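Local coordinates for protein transketolase (Campylobacter jejuni, PDB 3L84) that belongs to the thiamine diphosphate-dependent transketolase family and pairs two chains, each with a thiamine diphosphate-binding, a pyrimidine-binding and a C-terminal domain, at residues 45-50 with 55-60; 138-143 with 305-310; 142-147 with 402-407. One frame throughout, in Å; residues are numbered along the deposited sequence.

In the fold
All three contacts meet around the short run 140-145 that leads into strand 146-151. Interaction 1, a loop folded back on itself ahead of strand 60-63, lies beside that run: Asn57 ND2 is 2.8 Å from Asp143 OD1, and Asp59 OD1 is 2.8 Å from Lys145 N, both probable hydrogen bonds. Interaction 2 joins the outer part of the run to helix 293-310, and interaction 3, which shares Ile142 and Asp143 with it, reaches across to the pyrimidine-binding part of the chain. The centre of interaction 1 lies about 10 Å from that of interaction 3 and about 14 Å from that of interaction 2.

Interaction 1. Residues 45-50 with 55-60; sequences HLKHNP and WLNRDR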
loop_
_atom_site.group_PDB
_atom_site.type_symbol
_atom_site.label_atom_id
_atom_site.label_comp_id
_atom_site.label_asym_id
_atom_site.label_seq_id
_atom_site.Cartn_x
_atom_site.Cartn_y
_atom_site.Cartn_z
ATOM N N HIS A 45 -30.031 1.831 20.598
ATOM C CA HIS A 45 -30.194 0.763 19.617
ATOM C C HIS A 45 -29.154 -0.354 19.761
ATOM O O HIS A 45 -29.434 -1.501 19.421
ATOM C CB HIS A 45 -30.087 1.348 18.204
ATOM C CG HIS A 45 -31.225 2.243 17.849
ATOM N ND1 HIS A 45 -32.329 1.794 17.164
ATOM C CD2 HIS A 45 -31.438 3.547 18.110
ATOM C CE1 HIS A 45 -33.173 2.804 17.007
ATOM N NE2 HIS A 45 -32.665 3.878 17.588
ATOM N N LEU A 46 -27.967 -0.015 20.226
ATOM C CA LEU A 46 -26.855 -0.949 20.277
ATOM C C LEU A 46 -27.138 -2.045 21.282
ATOM O O LEU A 46 -27.517 -1.771 22.441
ATOM C CB LEU A 46 -25.588 -0.190 20.688
ATOM C CG LEU A 46 -24.255 -0.879 20.472
ATOM C CD1 LEU A 46 -23.974 -0.938 18.966
ATOM C CD2 LEU A 46 -23.140 -0.177 21.206
ATOM N N LYS A 47 -26.966 -3.289 20.841
ATOM C CA LYS A 47 -27.138 -4.450 21.688
ATOM C C LYS A 47 -25.743 -4.961 22.054
ATOM O O LYS A 47 -24.939 -5.326 21.173
ATOM C CB LYS A 47 -27.916 -5.495 20.915
ATOM C CG LYS A 47 -28.270 -6.737 21.683
ATOM C CD LYS A 47 -28.739 -7.828 20.723
ATOM C CE LYS A 47 -27.602 -8.350 19.870
ATOM N NZ LYS A 47 -27.910 -9.643 19.318
ATOM N N HIS A 48 -25.423 -4.933 23.329
ATOM C CA HIS A 48 -24.081 -5.237 23.821
ATOM C C HIS A 48 -24.107 -5.476 25.315
ATOM O O HIS A 48 -24.999 -4.992 26.015
ATOM C CB HIS A 48 -23.102 -4.103 23.447
ATOM C CG HIS A 48 -23.331 -2.769 24.103
ATOM N ND1 HIS A 48 -24.503 -2.027 24.042
ATOM C CD2 HIS A 48 -22.447 -2.008 24.777
ATOM C CE1 HIS A 48 -24.322 -0.883 24.696
ATOM N NE2 HIS A 48 -23.073 -0.842 25.132
ATOM N N ASN A 49 -23.138 -6.246 25.788
ATOM C CA ASN A 49 -22.971 -6.503 27.210
ATOM C C ASN A 49 -21.642 -5.908 27.704
ATOM O O ASN A 49 -20.590 -6.477 27.474
ATOM C CB ASN A 49 -23.015 -7.994 27.531
ATOM C CG ASN A 49 -23.000 -8.230 29.015
ATOM O OD1 ASN A 49 -22.856 -7.260 29.797
ATOM N ND2 ASN A 49 -23.217 -9.466 29.427
ATOM N N PRO A 50 -21.692 -4.722 28.340
ATOM C CA PRO A 50 -20.469 -4.093 28.836
ATOM C C PRO A 50 -19.637 -5.007 29.750
ATOM O O PRO A 50 -18.433 -4.820 29.854
ATOM C CB PRO A 50 -21.006 -2.860 29.580
ATOM C CG PRO A 50 -22.300 -2.555 28.946
ATOM C CD PRO A 50 -22.890 -3.931 28.653
ATOM N N TRP A 55 -19.239 -11.405 23.992
ATOM C CA TRP A 55 -20.515 -12.029 23.650
ATOM C C TRP A 55 -20.620 -12.112 22.131
ATOM O O TRP A 55 -20.605 -11.102 21.440
ATOM C CB TRP A 55 -21.664 -11.219 24.231
ATOM C CG TRP A 55 -23.027 -11.680 23.776
ATOM C CD1 TRP A 55 -23.429 -12.965 23.445
ATOM C CD2 TRP A 55 -24.157 -10.827 23.543
ATOM N NE1 TRP A 55 -24.737 -12.921 23.039
ATOM C CE2 TRP A 55 -25.199 -11.634 23.071
ATOM C CE3 TRP A 55 -24.369 -9.456 23.693
ATOM C CZ2 TRP A 55 -26.458 -11.128 22.744
ATOM C CZ3 TRP A 55 -25.607 -8.939 23.371
ATOM C CH2 TRP A 55 -26.652 -9.793 22.898
ATOM N N LEU A 56 -20.735 -13.329 21.618
ATOM C CA LEU A 56 -20.570 -13.547 20.173
ATOM C C LEU A 56 -21.605 -12.825 19.319
ATOM O O LEU A 56 -21.303 -12.465 18.188
ATOM C CB LEU A 56 -20.630 -15.044 19.875
ATOM C CG LEU A 56 -20.229 -15.465 18.479
ATOM C CD1 LEU A 56 -18.754 -15.182 18.190
ATOM C CD2 LEU A 56 -20.487 -16.965 18.337
ATOM N N ASN A 57 -22.822 -12.659 19.828
ATOM C CA ASN A 57 -23.909 -12.071 19.057
ATOM C C ASN A 57 -24.155 -10.599 19.393
ATOM O O ASN A 57 -25.217 -10.082 19.081
ATOM C CB ASN A 57 -25.205 -12.897 19.156
ATOM C CG ASN A 57 -26.216 -12.539 18.066
ATOM O OD1 ASN A 57 -25.865 -12.361 16.921
ATOM N ND2 ASN A 57 -27.499 -12.420 18.441
ATOM N N ARG A 58 -23.195 -9.953 20.017
ATOM C CA ARG A 58 -23.263 -8.510 20.220
ATOM C C ARG A 58 -23.255 -7.751 18.893
ATOM O O ARG A 58 -22.645 -8.187 17.914
ATOM C CB ARG A 58 -22.087 -8.026 21.060
ATOM C CG ARG A 58 -20.758 -8.093 20.366
ATOM C CD ARG A 58 -19.615 -7.898 21.323
ATOM N NE ARG A 58 -18.317 -7.835 20.645
ATOM C CZ ARG A 58 -17.595 -8.912 20.406
ATOM N NH1 ARG A 58 -18.028 -10.123 20.686
ATOM N NH2 ARG A 58 -16.400 -8.813 19.855
ATOM N N ASP A 59 -23.895 -6.592 18.848
ATOM C CA ASP A 59 -23.620 -5.670 17.757
ATOM C C ASP A 59 -22.145 -5.254 17.808
ATOM O O ASP A 59 -21.580 -5.092 18.889
ATOM C CB ASP A 59 -24.459 -4.413 17.862
ATOM C CG ASP A 59 -25.925 -4.633 17.613
ATOM O OD1 ASP A 59 -26.350 -5.661 17.017
ATOM O OD2 ASP A 59 -26.729 -3.765 18.036
ATOM N N ARG A 60 -21.541 -5.077 16.647
ATOM C CA ARG A 60 -20.139 -4.662 16.537
ATOM C C ARG A 60 -20.131 -3.172 16.148
ATOM O O ARG A 60 -20.635 -2.812 15.094
ATOM C CB ARG A 60 -19.343 -5.485 15.501
ATOM C CG ARG A 60 -19.403 -7.035 15.571
ATOM C CD ARG A 60 -18.869 -7.519 16.860
ATOM N NE ARG A 60 -18.442 -8.938 16.874
ATOM C CZ ARG A 60 -19.240 -9.995 17.060
ATOM N NH1 ARG A 60 -20.554 -9.845 17.162
ATOM N NH2 ARG A 60 -18.737 -11.226 17.192
HETATM O O HOH W 1 -28.944 -2.765 16.885
#
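Lys47 and Asp59 hold the backbones of 45-50 and 55-60 together, their CA atoms 5.4 Å apart. The two segments run in opposite senses here, with His48 beside Arg58 and Asn49 nearest Trp55, although neither is a regular strand. Asp59 N donates to Lys47 O at 2.8 Å. Lys47 N donates to Asp59 OD2 at 2.9 Å, a nearly straight bond (164°) that meets the carboxylate oxygen from above its plane. A water 2.7 Å from Asp59 OD2 donates to that oxygen and to His45 O, while OD1 takes the backbone N-H of Lys145. Beside the carboxylate, Leu46 CD1 packs on Asp59 CB.

This is the connection between helix 30-42 and strand 60-63, an edge strand, within this chain, of the parallel sheet in the thiamine diphosphate-binding domain. It doubles back through a type I turn from Trp55 to Arg58, whose closing N-H and the NH1 of Arg58 reach Trp55 O from opposite faces of the carbonyl. A salt bridge to Glu110 takes the NE of the same arginine.

Lys47 leaves its backbone with CG opposite the N (chi1 -176°), which carries the chain across the outer end of the Trp55 indole at roughly a right angle; CE comes within 3.5 Å of CH2. A bend farther along then brings NZ to Asn57 O, 2.7 Å away. Asn57 ND2 is also close to the ammonium, but both are donors, and this amide nitrogen instead bonds to Asp143. The backbone nitrogens of His48 and Asn49 lie at the indole edge. Over one face sit Asn57 C and Arg58 N of the turn itself, and Trp304 of helix 293-310 meets Trp55 edge-to-face.

Interaction 2. Residues 138-143 with 305-310; sequences GSDLID and KDKLEK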
loop_
_atom_site.group_PDB
_atom_site.type_symbol
_atom_site.label_atom_id
_atom_site.label_comp_id
_atom_site.label_asym_id
_atom_site.label_seq_id
_atom_site.Cartn_x
_atom_site.Cartn_y
_atom_site.Cartn_z
ATOM N N GLY A 138 -26.691 -20.704 12.402
ATOM C CA GLY A 138 -28.099 -20.409 12.222
ATOM C C GLY A 138 -28.494 -18.995 12.536
ATOM O O GLY A 138 -27.892 -18.333 13.387
ATOM N N SER A 139 -29.567 -18.528 11.895
ATOM C CA SER A 139 -30.112 -17.191 12.178
ATOM C C SER A 139 -30.726 -17.044 13.561
ATOM O O SER A 139 -30.865 -15.914 14.033
ATOM C CB SER A 139 -31.124 -16.775 11.111
ATOM O OG SER A 139 -32.189 -17.676 11.063
ATOM N N ASP A 140 -31.037 -18.161 14.228
ATOM C CA ASP A 140 -31.479 -18.125 15.624
ATOM C C ASP A 140 -30.355 -17.633 16.538
ATOM O O ASP A 140 -30.598 -17.039 17.589
ATOM C CB ASP A 140 -31.916 -19.514 16.118
ATOM C CG ASP A 140 -33.226 -19.988 15.514
ATOM O OD1 ASP A 140 -34.043 -19.143 15.079
ATOM O OD2 ASP A 140 -33.440 -21.223 15.507
ATOM N N LEU A 141 -29.108 -17.899 16.159
ATOM C CA LEU A 141 -27.965 -17.584 17.010
ATOM C C LEU A 141 -27.165 -16.357 16.552
ATOM O O LEU A 141 -26.457 -15.730 17.346
ATOM C CB LEU A 141 -27.017 -18.777 17.099
ATOM C CG LEU A 141 -27.559 -20.000 17.826
ATOM C CD1 LEU A 141 -26.484 -21.094 17.938
ATOM C CD2 LEU A 141 -28.145 -19.624 19.199
ATOM N N ILE A 142 -27.192 -16.030 15.261
ATOM C CA ILE A 142 -26.433 -14.889 14.754
ATOM C C ILE A 142 -27.360 -13.961 14.009
ATOM O O ILE A 142 -27.923 -14.326 12.977
ATOM C CB ILE A 142 -25.269 -15.304 13.852
ATOM C CG1 ILE A 142 -24.291 -16.202 14.621
ATOM C CG2 ILE A 142 -24.548 -14.060 13.294
ATOM C CD1 ILE A 142 -23.441 -15.520 15.700
ATOM N N ASP A 143 -27.576 -12.783 14.573
ATOM C CA ASP A 143 -28.561 -11.827 14.011
ATOM C C ASP A 143 -28.244 -10.343 14.260
ATOM O O ASP A 143 -29.085 -9.480 14.058
ATOM C CB ASP A 143 -29.969 -12.177 14.430
ATOM C CG ASP A 143 -30.210 -11.939 15.879
ATOM O OD1 ASP A 143 -29.309 -11.401 16.571
ATOM O OD2 ASP A 143 -31.326 -12.289 16.360
ATOM N N LYS A 305 -27.923 -16.980 25.419
ATOM C CA LYS A 305 -27.392 -18.217 25.942
ATOM C C LYS A 305 -28.482 -19.293 26.021
ATOM O O LYS A 305 -28.230 -20.490 25.779
ATOM C CB LYS A 305 -26.711 -17.982 27.295
ATOM C CG LYS A 305 -25.393 -17.239 27.155
ATOM C CD LYS A 305 -24.580 -17.278 28.427
ATOM C CE LYS A 305 -25.155 -16.531 29.536
ATOM N NZ LYS A 305 -24.130 -16.651 30.654
ATOM N N ASP A 306 -29.712 -18.902 26.304
ATOM C CA ASP A 306 -30.824 -19.865 26.310
ATOM C C ASP A 306 -31.096 -20.403 24.911
ATOM O O ASP A 306 -31.387 -21.561 24.736
ATOM C CB ASP A 306 -32.095 -19.208 26.904
ATOM C CG ASP A 306 -31.947 -18.853 28.372
ATOM O OD1 ASP A 306 -31.109 -19.483 29.070
ATOM O OD2 ASP A 306 -32.695 -17.973 28.867
ATOM N N LYS A 307 -30.991 -19.549 23.892
ATOM C CA LYS A 307 -31.114 -20.035 22.503
ATOM C C LYS A 307 -30.000 -20.976 22.151
ATOM O O LYS A 307 -30.240 -21.988 21.486
ATOM C CB LYS A 307 -31.135 -18.860 21.515
ATOM C CG LYS A 307 -32.397 -17.972 21.647
ATOM C CD LYS A 307 -32.444 -16.901 20.557
ATOM C CE LYS A 307 -33.376 -17.269 19.429
ATOM N NZ LYS A 307 -33.368 -16.269 18.281
ATOM N N LEU A 308 -28.777 -20.669 22.591
ATOM C CA LEU A 308 -27.659 -21.574 22.319
ATOM C C LEU A 308 -27.884 -22.935 22.939
ATOM O O LEU A 308 -27.673 -23.961 22.314
ATOM C CB LEU A 308 -26.360 -20.967 22.852
ATOM C CG LEU A 308 -25.090 -21.821 22.783
ATOM C CD1 LEU A 308 -24.764 -22.162 21.320
ATOM C CD2 LEU A 308 -23.936 -21.102 23.481
ATOM N N GLU A 309 -28.397 -22.959 24.170
ATOM C CA GLU A 309 -28.617 -24.212 24.860
ATOM C C GLU A 309 -29.653 -25.077 24.146
ATOM O O GLU A 309 -29.493 -26.308 24.116
ATOM C CB GLU A 309 -28.997 -23.911 26.305
ATOM C CG GLU A 309 -29.378 -25.106 27.165
ATOM C CD GLU A 309 -28.315 -26.193 27.268
ATOM O OE1 GLU A 309 -27.111 -25.945 27.028
ATOM O OE2 GLU A 309 -28.710 -27.324 27.628
ATOM N N LYS A 310 -30.683 -24.442 23.562
ATOM C CA LYS A 310 -31.702 -25.163 22.766
ATOM C C LYS A 310 -31.244 -25.585 21.376
ATOM O O LYS A 310 -31.896 -26.414 20.733
ATOM C CB LYS A 310 -32.963 -24.292 22.602
ATOM C CG LYS A 310 -33.898 -24.317 23.779
ATOM C CD LYS A 310 -35.105 -23.358 23.624
ATOM C CE LYS A 310 -35.791 -23.395 22.242
ATOM N NZ LYS A 310 -37.168 -22.741 22.239
#
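Leu141 presses the end of its side chain against the backbone of helix 293-310 where Lys307 passes into Leu308. This is the close part of the contact. CD2 lies 3.6 Å from Leu308 N and 3.9 Å from Lys307 CB, resting on the helix surface. The two leucine side chains cross at nearly a right angle, and the methyls that meet are Leu141 CD1 and Leu308 CD1, 3.9 Å apart. With chi1 at -67°, Leu141 sets CG opposite its carbonyl carbon, and the fork of methyls extends to the helix. Ser311 and Lys313, in the loop that follows, touch the same side chain.

The segment 138-143 links helix 118-137 to strand 146-151 of the thiamine diphosphate-binding domain. Gly138, with positive phi, ends the helical run, and its carbonyl oxygen accepts from the backbone N of both Leu141 and Ile142, winding the loop into a tight bend. Trp304 NE1, one turn back on the partner helix, donates to Leu141 O.

Toward solvent the contact thins. Lys307 bends at chi3 and brings CD and CE up beside Asp140 O, and NZ donates to that oxygen at 3.0 Å, in the carbonyl plane and on a lone pair. The carboxylate of Asp140 stays farther off, OD1 at 4.4 Å from NZ: too far for a salt bridge, so any attraction between the two charges acts at longer range, and both residues are exposed.

Interaction 3. Residues 142-147 with 402-407; sequences IDHKIY and ARYGIF
The seam between the thiamine diphosphate-binding and pyrimidine-binding parts of one chain is crossed here by a histidine and a tyrosine. His144 stands just ahead of strand 146-151 in the first, and Tyr404 lies in the weakly bonded last part of helix 391-404 in the second, with Gly405, of positive phi, the first residue to leave helical angles. The side chains reach toward each other across the seam, and His144 NE2 and Tyr404 OH share a hydrogen bond of 2.7 Å. The hydroxyl lies at the edge of the imidazole, in its plane. The two rings come edge against edge, without stacking: their centroids are 5.7 Å apart and the planes are inclined at 28°.

Ile142 supplies an apolar neighbour for the same hydroxyl, with CG2 at 3.7 Å and CD1 at 3.8 Å from Tyr404 OH. Around the phenol, Ala129, Ala130 and Ala133 of helix 118-137 add further packing, and Arg60 makes a cation-pi contact with the ring while its NH2 bonds to Tyr404 O.

The other imidazole nitrogen is engaged too. His144 holds CG between its backbone N and carbonyl carbon (chi1 65°), which leans the ring toward the next residue, where ND1 donates to Lys145 O at 3.0 Å in an almost linear bond (176°), approaching from above the carbonyl plane. With a partner on each nitrogen, the imidazole is fixed in rotation about CB-CG, and the buried hydroxyl of Tyr404 finds a polar partner.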
loop_
_atom_site.group_PDB
_atom_site.type_symbol
_atom_site.label_atom_id
_atom_site.label_comp_id
_atom_site.label_asym_id
_atom_site.label_seq_id
_atom_site.Cartn_x
_atom_site.Cartn_y
_atom_site.Cartn_z
ATOM N N ILE A 142 -27.192 -16.030 15.261
ATOM C CA ILE A 142 -26.433 -14.889 14.754
ATOM C C ILE A 142 -27.360 -13.961 14.009
ATOM O O ILE A 142 -27.923 -14.326 12.977
ATOM C CB ILE A 142 -25.269 -15.304 13.852
ATOM C CG1 ILE A 142 -24.291 -16.202 14.621
ATOM C CG2 ILE A 142 -24.548 -14.060 13.294
ATOM C CD1 ILE A 142 -23.441 -15.520 15.700
ATOM N N ASP A 143 -27.576 -12.783 14.573
ATOM C CA ASP A 143 -28.561 -11.827 14.011
ATOM C C ASP A 143 -28.244 -10.343 14.260
ATOM O O ASP A 143 -29.085 -9.480 14.058
ATOM C CB ASP A 143 -29.969 -12.177 14.430
ATOM C CG ASP A 143 -30.210 -11.939 15.879
ATOM O OD1 ASP A 143 -29.309 -11.401 16.571
ATOM O OD2 ASP A 143 -31.326 -12.289 16.360
ATOM N N HIS A 144 -27.023 -10.042 14.600
ATOM C CA HIS A 144 -26.666 -8.727 15.123
ATOM C C HIS A 144 -26.323 -7.776 13.960
ATOM O O HIS A 144 -26.257 -8.161 12.782
ATOM C CB HIS A 144 -25.471 -8.888 16.063
ATOM C CG HIS A 144 -24.236 -9.354 15.379
ATOM N ND1 HIS A 144 -23.378 -8.503 14.706
ATOM C CD2 HIS A 144 -23.734 -10.601 15.199
ATOM C CE1 HIS A 144 -22.376 -9.204 14.208
ATOM N NE2 HIS A 144 -22.570 -10.486 14.481
ATOM N N LYS A 145 -26.146 -6.515 14.312
ATOM C CA LYS A 145 -25.736 -5.473 13.364
ATOM C C LYS A 145 -24.262 -5.161 13.487
ATOM O O LYS A 145 -23.598 -5.535 14.466
ATOM C CB LYS A 145 -26.563 -4.213 13.606
ATOM C CG LYS A 145 -28.052 -4.403 13.400
ATOM C CD LYS A 145 -28.445 -4.678 11.953
ATOM C CE LYS A 145 -29.961 -4.869 11.782
ATOM N NZ LYS A 145 -30.262 -5.224 10.381
ATOM N N ILE A 146 -23.766 -4.437 12.484
ATOM C CA ILE A 146 -22.422 -3.861 12.454
ATOM C C ILE A 146 -22.595 -2.399 12.137
ATOM O O ILE A 146 -23.159 -2.052 11.078
ATOM C CB ILE A 146 -21.517 -4.512 11.411
ATOM C CG1 ILE A 146 -21.340 -6.029 11.676
ATOM C CG2 ILE A 146 -20.159 -3.797 11.403
ATOM C CD1 ILE A 146 -22.457 -6.970 11.303
ATOM N N TYR A 147 -22.256 -1.539 13.086
ATOM C CA TYR A 147 -22.343 -0.080 12.955
ATOM C C TYR A 147 -20.953 0.482 12.794
ATOM O O TYR A 147 -20.052 0.193 13.581
ATOM C CB TYR A 147 -22.973 0.546 14.208
ATOM C CG TYR A 147 -24.406 0.175 14.453
ATOM C CD1 TYR A 147 -25.441 0.796 13.763
ATOM C CD2 TYR A 147 -24.748 -0.792 15.399
ATOM C CE1 TYR A 147 -26.765 0.481 14.032
ATOM C CE2 TYR A 147 -26.065 -1.139 15.644
ATOM C CZ TYR A 147 -27.083 -0.510 14.943
ATOM O OH TYR A 147 -28.436 -0.798 15.146
ATOM N N ALA A 402 -10.650 -12.298 11.751
ATOM C CA ALA A 402 -9.814 -12.776 12.843
ATOM C C ALA A 402 -10.260 -12.279 14.222
ATOM O O ALA A 402 -9.991 -12.938 15.232
ATOM C CB ALA A 402 -8.347 -12.378 12.572
ATOM N N ARG A 403 -10.921 -11.124 14.263
ATOM C CA ARG A 403 -11.451 -10.568 15.495
ATOM C C ARG A 403 -12.857 -11.024 15.785
ATOM O O ARG A 403 -13.317 -10.826 16.923
ATOM C CB ARG A 403 -11.406 -9.022 15.463
ATOM C CG ARG A 403 -10.006 -8.451 15.590
ATOM C CD ARG A 403 -9.489 -8.571 16.999
ATOM N NE ARG A 403 -10.248 -7.742 17.940
ATOM C CZ ARG A 403 -10.324 -7.901 19.256
ATOM N NH1 ARG A 403 -9.742 -8.924 19.873
ATOM N NH2 ARG A 403 -11.013 -7.015 19.961
ATOM N N TYR A 404 -13.560 -11.650 14.843
ATOM C CA TYR A 404 -14.986 -11.914 15.055
ATOM C C TYR A 404 -15.249 -12.843 16.225
ATOM O O TYR A 404 -16.174 -12.607 17.005
ATOM C CB TYR A 404 -15.616 -12.461 13.753
ATOM C CG TYR A 404 -17.107 -12.581 13.830
ATOM C CD1 TYR A 404 -17.915 -11.497 13.604
ATOM C CD2 TYR A 404 -17.715 -13.764 14.209
ATOM C CE1 TYR A 404 -19.248 -11.566 13.733
ATOM C CE2 TYR A 404 -19.060 -13.865 14.329
ATOM C CZ TYR A 404 -19.857 -12.753 14.086
ATOM O OH TYR A 404 -21.230 -12.848 14.240
ATOM N N GLY A 405 -14.503 -13.933 16.322
ATOM C CA GLY A 405 -14.526 -14.808 17.480
ATOM C C GLY A 405 -14.355 -16.281 17.155
ATOM O O GLY A 405 -14.052 -17.053 18.057
ATOM N N ILE A 406 -14.619 -16.694 15.925
ATOM C CA ILE A 406 -14.668 -18.108 15.555
ATOM C C ILE A 406 -13.883 -18.469 14.272
ATOM O O ILE A 406 -13.921 -19.663 13.867
ATOM C CB ILE A 406 -16.126 -18.593 15.410
ATOM C CG1 ILE A 406 -16.887 -17.757 14.368
ATOM C CG2 ILE A 406 -16.820 -18.621 16.780
ATOM C CD1 ILE A 406 -18.227 -18.391 13.903
ATOM N N PHE A 407 -13.163 -17.528 13.683
ATOM C CA PHE A 407 -12.532 -17.742 12.375
ATOM C C PHE A 407 -11.022 -17.625 12.400
ATOM O O PHE A 407 -10.440 -16.887 13.207
ATOM C CB PHE A 407 -13.074 -16.773 11.327
ATOM C CG PHE A 407 -14.551 -16.893 11.080
ATOM C CD1 PHE A 407 -15.082 -18.052 10.560
ATOM C CD2 PHE A 407 -15.404 -15.875 11.428
ATOM C CE1 PHE A 407 -16.442 -18.170 10.335
ATOM C CE2 PHE A 407 -16.777 -15.978 11.213
ATOM C CZ PHE A 407 -17.278 -17.169 10.676
#